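Local coordinates for putative sortase (Streptococcus pneumoniae, PDB 2W1K), which probably acts as a class C sortase transpeptidase that covalently links pilin subunits during assembly of the pneumococcal pilus fibre, at residues A[39-44]-A[159-164]; A[80-85]-A[92-97]. All coordinates share one frame; numbering follows the deposited sequence.

Contact 1. Residues A[39-44]-A[159-164]; sequences NRIVDP and EKLESV
Ile41 meets Leu161 through one methyl from each residue: CG2 of Ile41 lies 3.4 Å from CD1 of Leu161, closer than carbons usually pack. The second branch of the isoleucine carries the contact further along. CG1 stands anti to the carbonyl carbon, and a near-extended chi2 of 153° carries CD1 on to the aliphatic stem of Glu162, with CG of Glu162 3.9 Å from CD1 of Ile41. The same methyl also approaches CB of Leu161 at 4.2 Å. Glu162 therefore contributes hydrocarbon here, and its chain runs on extended beyond CG to the carboxylate. Between these two segments the close contacts of the loop all come from Ile41, whose two branches reach different residues. Segment 39-44 follows helix 18-34 and ends in Asp43-Pro44, which with Phe45 matches the Asp-Pro-aromatic motif of the lid that covers the active-site cleft in class C sortases. Consistent with that role, Asp43 forms a salt bridge with Arg184 through OD2. On the receiving side, Leu161 closes a short 3-10 segment, and the turn is secured where the backbone N of Glu162 donates to O of Glu159 over 3.1 Å. Farther out, Leu161 rests on Ile153 of strand 141-153, and the carbonyl O of Glu162 accepts from NH1 of Arg107 in strand 106-111.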
loop_
_atom_site.group_PDB
_atom_site.type_symbol
_atom_site.label_atom_id
_atom_site.label_comp_id
_atom_site.label_asym_id
_atom_site.label_seq_id
_atom_site.Cartn_x
_atom_site.Cartn_y
_atom_site.Cartn_z
ATOM N N ASN A 39 -3.282 -19.282 0.493
ATOM C CA ASN A 39 -4.739 -19.155 0.748
ATOM C C ASN A 39 -5.300 -18.101 1.740
ATOM O O ASN A 39 -5.826 -17.040 1.332
ATOM C CB ASN A 39 -5.443 -20.516 0.908
ATOM C CG ASN A 39 -6.419 -20.774 -0.240
ATOM O OD1 ASN A 39 -7.330 -19.958 -0.488
ATOM N ND2 ASN A 39 -6.214 -21.883 -0.974
ATOM N N ARG A 40 -5.193 -18.406 3.031
ATOM C CA ARG A 40 -5.582 -17.466 4.068
ATOM C C ARG A 40 -4.688 -16.184 4.092
ATOM O O ARG A 40 -3.431 -16.195 4.173
ATOM C CB ARG A 40 -5.693 -18.163 5.440
ATOM C CG ARG A 40 -6.996 -18.999 5.606
ATOM C CD ARG A 40 -7.250 -19.429 7.062
ATOM N NE ARG A 40 -7.628 -18.267 7.860
ATOM C CZ ARG A 40 -6.845 -17.658 8.754
ATOM N NH1 ARG A 40 -7.304 -16.582 9.388
ATOM N NH2 ARG A 40 -5.619 -18.118 9.023
ATOM N N ILE A 41 -5.384 -15.077 3.915
ATOM C CA ILE A 41 -4.828 -13.788 4.166
ATOM C C ILE A 41 -4.905 -13.686 5.698
ATOM O O ILE A 41 -5.852 -14.125 6.234
ATOM C CB ILE A 41 -5.697 -12.756 3.442
ATOM C CG1 ILE A 41 -5.399 -12.880 1.947
ATOM C CG2 ILE A 41 -5.488 -11.364 4.054
ATOM C CD1 ILE A 41 -6.468 -12.485 1.060
ATOM N N VAL A 42 -3.928 -13.146 6.401
ATOM C CA VAL A 42 -4.042 -13.060 7.870
ATOM C C VAL A 42 -4.539 -11.654 8.217
ATOM O O VAL A 42 -4.180 -10.693 7.527
ATOM C CB VAL A 42 -2.671 -13.418 8.553
ATOM C CG1 VAL A 42 -2.568 -12.926 9.944
ATOM C CG2 VAL A 42 -2.441 -14.928 8.478
ATOM N N ASP A 43 -5.363 -11.507 9.267
ATOM C CA ASP A 43 -5.642 -10.165 9.747
ATOM C C ASP A 43 -4.399 -9.409 10.163
ATOM O O ASP A 43 -3.680 -9.876 11.005
ATOM C CB ASP A 43 -6.608 -10.115 10.910
ATOM C CG ASP A 43 -7.018 -8.670 11.216
ATOM O OD1 ASP A 43 -7.570 -8.023 10.290
ATOM O OD2 ASP A 43 -6.792 -8.184 12.329
ATOM N N PRO A 44 -4.146 -8.232 9.550
ATOM C CA PRO A 44 -2.970 -7.407 9.843
ATOM C C PRO A 44 -2.963 -6.798 11.249
ATOM O O PRO A 44 -1.922 -6.419 11.742
ATOM C CB PRO A 44 -3.039 -6.310 8.789
ATOM C CG PRO A 44 -4.471 -6.257 8.430
ATOM C CD PRO A 44 -4.963 -7.643 8.465
ATOM N N GLU A 159 -11.665 -13.478 3.464
ATOM C CA GLU A 159 -12.107 -13.574 2.100
ATOM C C GLU A 159 -12.528 -12.214 1.502
ATOM O O GLU A 159 -12.436 -12.000 0.304
ATOM C CB GLU A 159 -13.224 -14.602 1.934
ATOM C CG GLU A 159 -12.903 -16.002 2.483
ATOM C CD GLU A 159 -13.336 -16.240 3.970
ATOM O OE1 GLU A 159 -13.686 -15.258 4.726
ATOM O OE2 GLU A 159 -13.339 -17.469 4.367
ATOM N N LYS A 160 -13.001 -11.310 2.328
ATOM C CA LYS A 160 -13.450 -10.059 1.822
ATOM C C LYS A 160 -12.328 -9.129 1.444
ATOM O O LYS A 160 -12.563 -7.973 1.072
ATOM C CB LYS A 160 -14.244 -9.339 2.869
ATOM C CG LYS A 160 -15.432 -10.092 3.298
ATOM C CD LYS A 160 -16.665 -9.243 3.359
ATOM C CE LYS A 160 -17.798 -10.017 4.061
ATOM N NZ LYS A 160 -18.672 -9.113 4.940
ATOM N N LEU A 161 -11.100 -9.611 1.577
ATOM C CA LEU A 161 -9.882 -8.878 1.125
ATOM C C LEU A 161 -9.479 -9.285 -0.292
ATOM O O LEU A 161 -8.626 -8.637 -0.883
ATOM C CB LEU A 161 -8.701 -9.120 2.097
ATOM C CG LEU A 161 -8.845 -8.578 3.563
ATOM C CD1 LEU A 161 -7.597 -8.764 4.417
ATOM C CD2 LEU A 161 -9.289 -7.142 3.571
ATOM N N GLU A 162 -10.056 -10.363 -0.825
ATOM C CA GLU A 162 -9.646 -10.815 -2.119
ATOM C C GLU A 162 -10.339 -10.058 -3.221
ATOM O O GLU A 162 -11.329 -9.479 -3.002
ATOM C CB GLU A 162 -10.044 -12.267 -2.303
ATOM C CG GLU A 162 -9.605 -13.030 -1.184
ATOM C CD GLU A 162 -9.680 -14.486 -1.453
ATOM O OE1 GLU A 162 -10.804 -15.055 -1.481
ATOM O OE2 GLU A 162 -8.567 -15.039 -1.636
ATOM N N SER A 163 -9.797 -10.125 -4.413
ATOM C CA SER A 163 -10.301 -9.355 -5.538
ATOM C C SER A 163 -11.746 -9.824 -5.811
ATOM O O SER A 163 -12.077 -10.973 -5.638
ATOM C CB SER A 163 -9.385 -9.564 -6.790
ATOM O OG SER A 163 -10.072 -9.281 -8.020
ATOM N N VAL A 164 -12.562 -8.959 -6.351
ATOM C CA VAL A 164 -13.953 -9.249 -6.477
ATOM C C VAL A 164 -14.340 -8.911 -7.909
ATOM O O VAL A 164 -15.499 -8.977 -8.279
ATOM C CB VAL A 164 -14.675 -8.340 -5.402
ATOM C CG1 VAL A 164 -15.666 -7.429 -6.010
ATOM C CG2 VAL A 164 -15.219 -9.192 -4.288
#

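Contact 2. Residues A[80-85]-A[92-97]; sequences LGADYH and AHVDGT
The backbone N of Gly81 donates to O of His93 over 3.0 Å, a bond bent at the hydrogen (131°) with the donor tilted out of the carbonyl plane. It accompanies a parallel bridge between Leu80 and His93, whose side chains share one face of the sheet and meet with CD2 of Leu80 4.1 Å from CB of His93. Gly81 has a positive phi, a backbone conformation in which a CB would press on the preceding carbonyl. Just beyond, CB of Ala92 fits against CA of Ala82 at 3.5 Å, and the methyl of Ala82 extends the apolar patch toward CG2 of Val94. A water bridges the diverging chains, accepting from the backbone N of Ala82 and of Asp95.

The imidazole of His93 leads away from Leu80 because CG is anti to the backbone N (chi1 167°). Its NE2 makes a weak bond of 2.7 Å to O of Thr97, which lies in the ring plane, while ND1 pairs with OH of Tyr54. Thr97 closes a type II turn: its OG1, 2.8 Å away, and its backbone N both donate to O of Val94. Asp83 caps helix 84-89, and the two segments belong to the beta-alpha-beta unit of strand 74-80, that helix and strand 91-93, with strand 106-111 flanking strand 91-93 on its other edge.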
loop_
_atom_site.group_PDB
_atom_site.type_symbol
_atom_site.label_atom_id
_atom_site.label_comp_id
_atom_site.label_asym_id
_atom_site.label_seq_id
_atom_site.Cartn_x
_atom_site.Cartn_y
_atom_site.Cartn_z
ATOM N N LEU A 80 6.890 -4.322 3.492
ATOM C CA LEU A 80 6.299 -5.627 3.121
ATOM C C LEU A 80 6.008 -6.517 4.336
ATOM O O LEU A 80 6.965 -7.038 5.017
ATOM C CB LEU A 80 7.276 -6.371 2.189
ATOM C CG LEU A 80 7.601 -5.617 0.877
ATOM C CD1 LEU A 80 8.564 -6.516 0.053
ATOM C CD2 LEU A 80 6.282 -5.306 0.097
ATOM N N GLY A 81 4.734 -6.874 4.497
ATOM C CA GLY A 81 4.337 -7.670 5.663
ATOM C C GLY A 81 3.899 -6.861 6.892
ATOM O O GLY A 81 4.606 -6.013 7.369
ATOM N N ALA A 82 2.696 -7.106 7.379
ATOM C CA ALA A 82 2.050 -6.139 8.195
ATOM C C ALA A 82 2.181 -6.739 9.591
ATOM O O ALA A 82 1.288 -7.401 10.012
ATOM C CB ALA A 82 0.501 -6.034 7.785
ATOM N N ASP A 83 3.315 -6.591 10.252
ATOM C CA ASP A 83 3.449 -7.032 11.656
ATOM C C ASP A 83 3.524 -5.746 12.521
ATOM O O ASP A 83 3.512 -4.614 12.018
ATOM C CB ASP A 83 4.706 -7.879 11.851
ATOM C CG ASP A 83 5.931 -7.186 11.288
ATOM O OD1 ASP A 83 5.897 -5.934 11.170
ATOM O OD2 ASP A 83 6.892 -7.849 10.837
ATOM N N TYR A 84 3.651 -5.938 13.821
ATOM C CA TYR A 84 3.759 -4.859 14.776
ATOM C C TYR A 84 4.899 -3.953 14.440
ATOM O O TYR A 84 4.769 -2.756 14.566
ATOM C CB TYR A 84 4.037 -5.484 16.174
ATOM C CG TYR A 84 4.201 -4.490 17.318
ATOM C CD1 TYR A 84 3.092 -4.204 18.203
ATOM C CD2 TYR A 84 5.432 -3.819 17.561
ATOM C CE1 TYR A 84 3.220 -3.302 19.334
ATOM C CE2 TYR A 84 5.546 -2.887 18.661
ATOM C CZ TYR A 84 4.433 -2.658 19.524
ATOM O OH TYR A 84 4.536 -1.786 20.569
ATOM N N HIS A 85 6.053 -4.541 14.107
ATOM C CA HIS A 85 7.284 -3.814 13.848
ATOM C C HIS A 85 7.061 -2.885 12.683
ATOM O O HIS A 85 7.213 -1.656 12.828
ATOM C CB HIS A 85 8.399 -4.842 13.602
ATOM C CG HIS A 85 9.681 -4.286 13.062
ATOM N ND1 HIS A 85 10.348 -4.842 11.978
ATOM C CD2 HIS A 85 10.413 -3.198 13.435
ATOM C CE1 HIS A 85 11.436 -4.124 11.719
ATOM N NE2 HIS A 85 11.524 -3.146 12.608
ATOM N N ALA A 92 1.959 -0.963 5.652
ATOM C CA ALA A 92 2.556 -2.324 5.377
ATOM C C ALA A 92 1.675 -3.089 4.433
ATOM O O ALA A 92 0.471 -3.216 4.688
ATOM C CB ALA A 92 2.739 -3.126 6.630
ATOM N N HIS A 93 2.267 -3.629 3.345
ATOM C CA HIS A 93 1.508 -4.451 2.440
ATOM C C HIS A 93 1.104 -5.734 3.174
ATOM O O HIS A 93 1.878 -6.269 3.997
ATOM C CB HIS A 93 2.349 -4.754 1.196
ATOM C CG HIS A 93 1.769 -5.829 0.356
ATOM N ND1 HIS A 93 2.080 -7.164 0.553
ATOM C CD2 HIS A 93 0.856 -5.788 -0.664
ATOM C CE1 HIS A 93 1.376 -7.894 -0.286
ATOM N NE2 HIS A 93 0.624 -7.097 -1.029
ATOM N N VAL A 94 -0.130 -6.188 2.933
ATOM C CA VAL A 94 -0.713 -7.425 3.523
ATOM C C VAL A 94 -0.367 -8.679 2.717
ATOM O O VAL A 94 -0.810 -8.875 1.589
ATOM C CB VAL A 94 -2.238 -7.241 3.718
ATOM C CG1 VAL A 94 -2.905 -8.537 4.306
ATOM C CG2 VAL A 94 -2.431 -6.035 4.788
ATOM N N ASP A 95 0.504 -9.504 3.287
ATOM C CA ASP A 95 0.901 -10.752 2.662
ATOM C C ASP A 95 -0.325 -11.566 2.255
ATOM O O ASP A 95 -1.287 -11.729 3.055
ATOM C CB ASP A 95 1.762 -11.540 3.622
ATOM C CG ASP A 95 2.331 -12.853 2.977
ATOM O OD1 ASP A 95 3.019 -12.820 1.937
ATOM O OD2 ASP A 95 2.058 -13.950 3.482
ATOM N N GLY A 96 -0.278 -12.117 1.037
ATOM C CA GLY A 96 -1.258 -13.022 0.559
ATOM C C GLY A 96 -2.176 -12.172 -0.366
ATOM O O GLY A 96 -3.121 -12.679 -0.980
ATOM N N THR A 97 -1.941 -10.874 -0.425
ATOM C CA THR A 97 -2.584 -10.035 -1.503
ATOM C C THR A 97 -1.460 -9.603 -2.475
ATOM O O THR A 97 -0.289 -9.455 -2.081
ATOM C CB THR A 97 -3.342 -8.814 -0.979
ATOM O OG1 THR A 97 -2.402 -7.829 -0.501
ATOM C CG2 THR A 97 -4.327 -9.300 0.175
HETATM O O HOH W 1 1.099 -9.224 6.287
#

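In the fold
Contact 1 and contact 2 have centres about 12 Å apart and touch directly. Segment 39-44 comes first along the chain, then 80-85 and 92-97, and finally 159-164, so the local beta-alpha-beta connection falls wholly within the long span bracketed by contact 1. CB of Pro44 packs 3.7 Å from CB of Ala82, and CG2 of Ile41 lies 3.8 Å from CG1 of Val94, giving the probable lid a foothold on both segments of contact 2. Strand 106-111 adjoins both contacts. The probable lid thus lies across parts of the sortase domain distant in sequence, including loop 159-164 between strands 141-153 and 168-176.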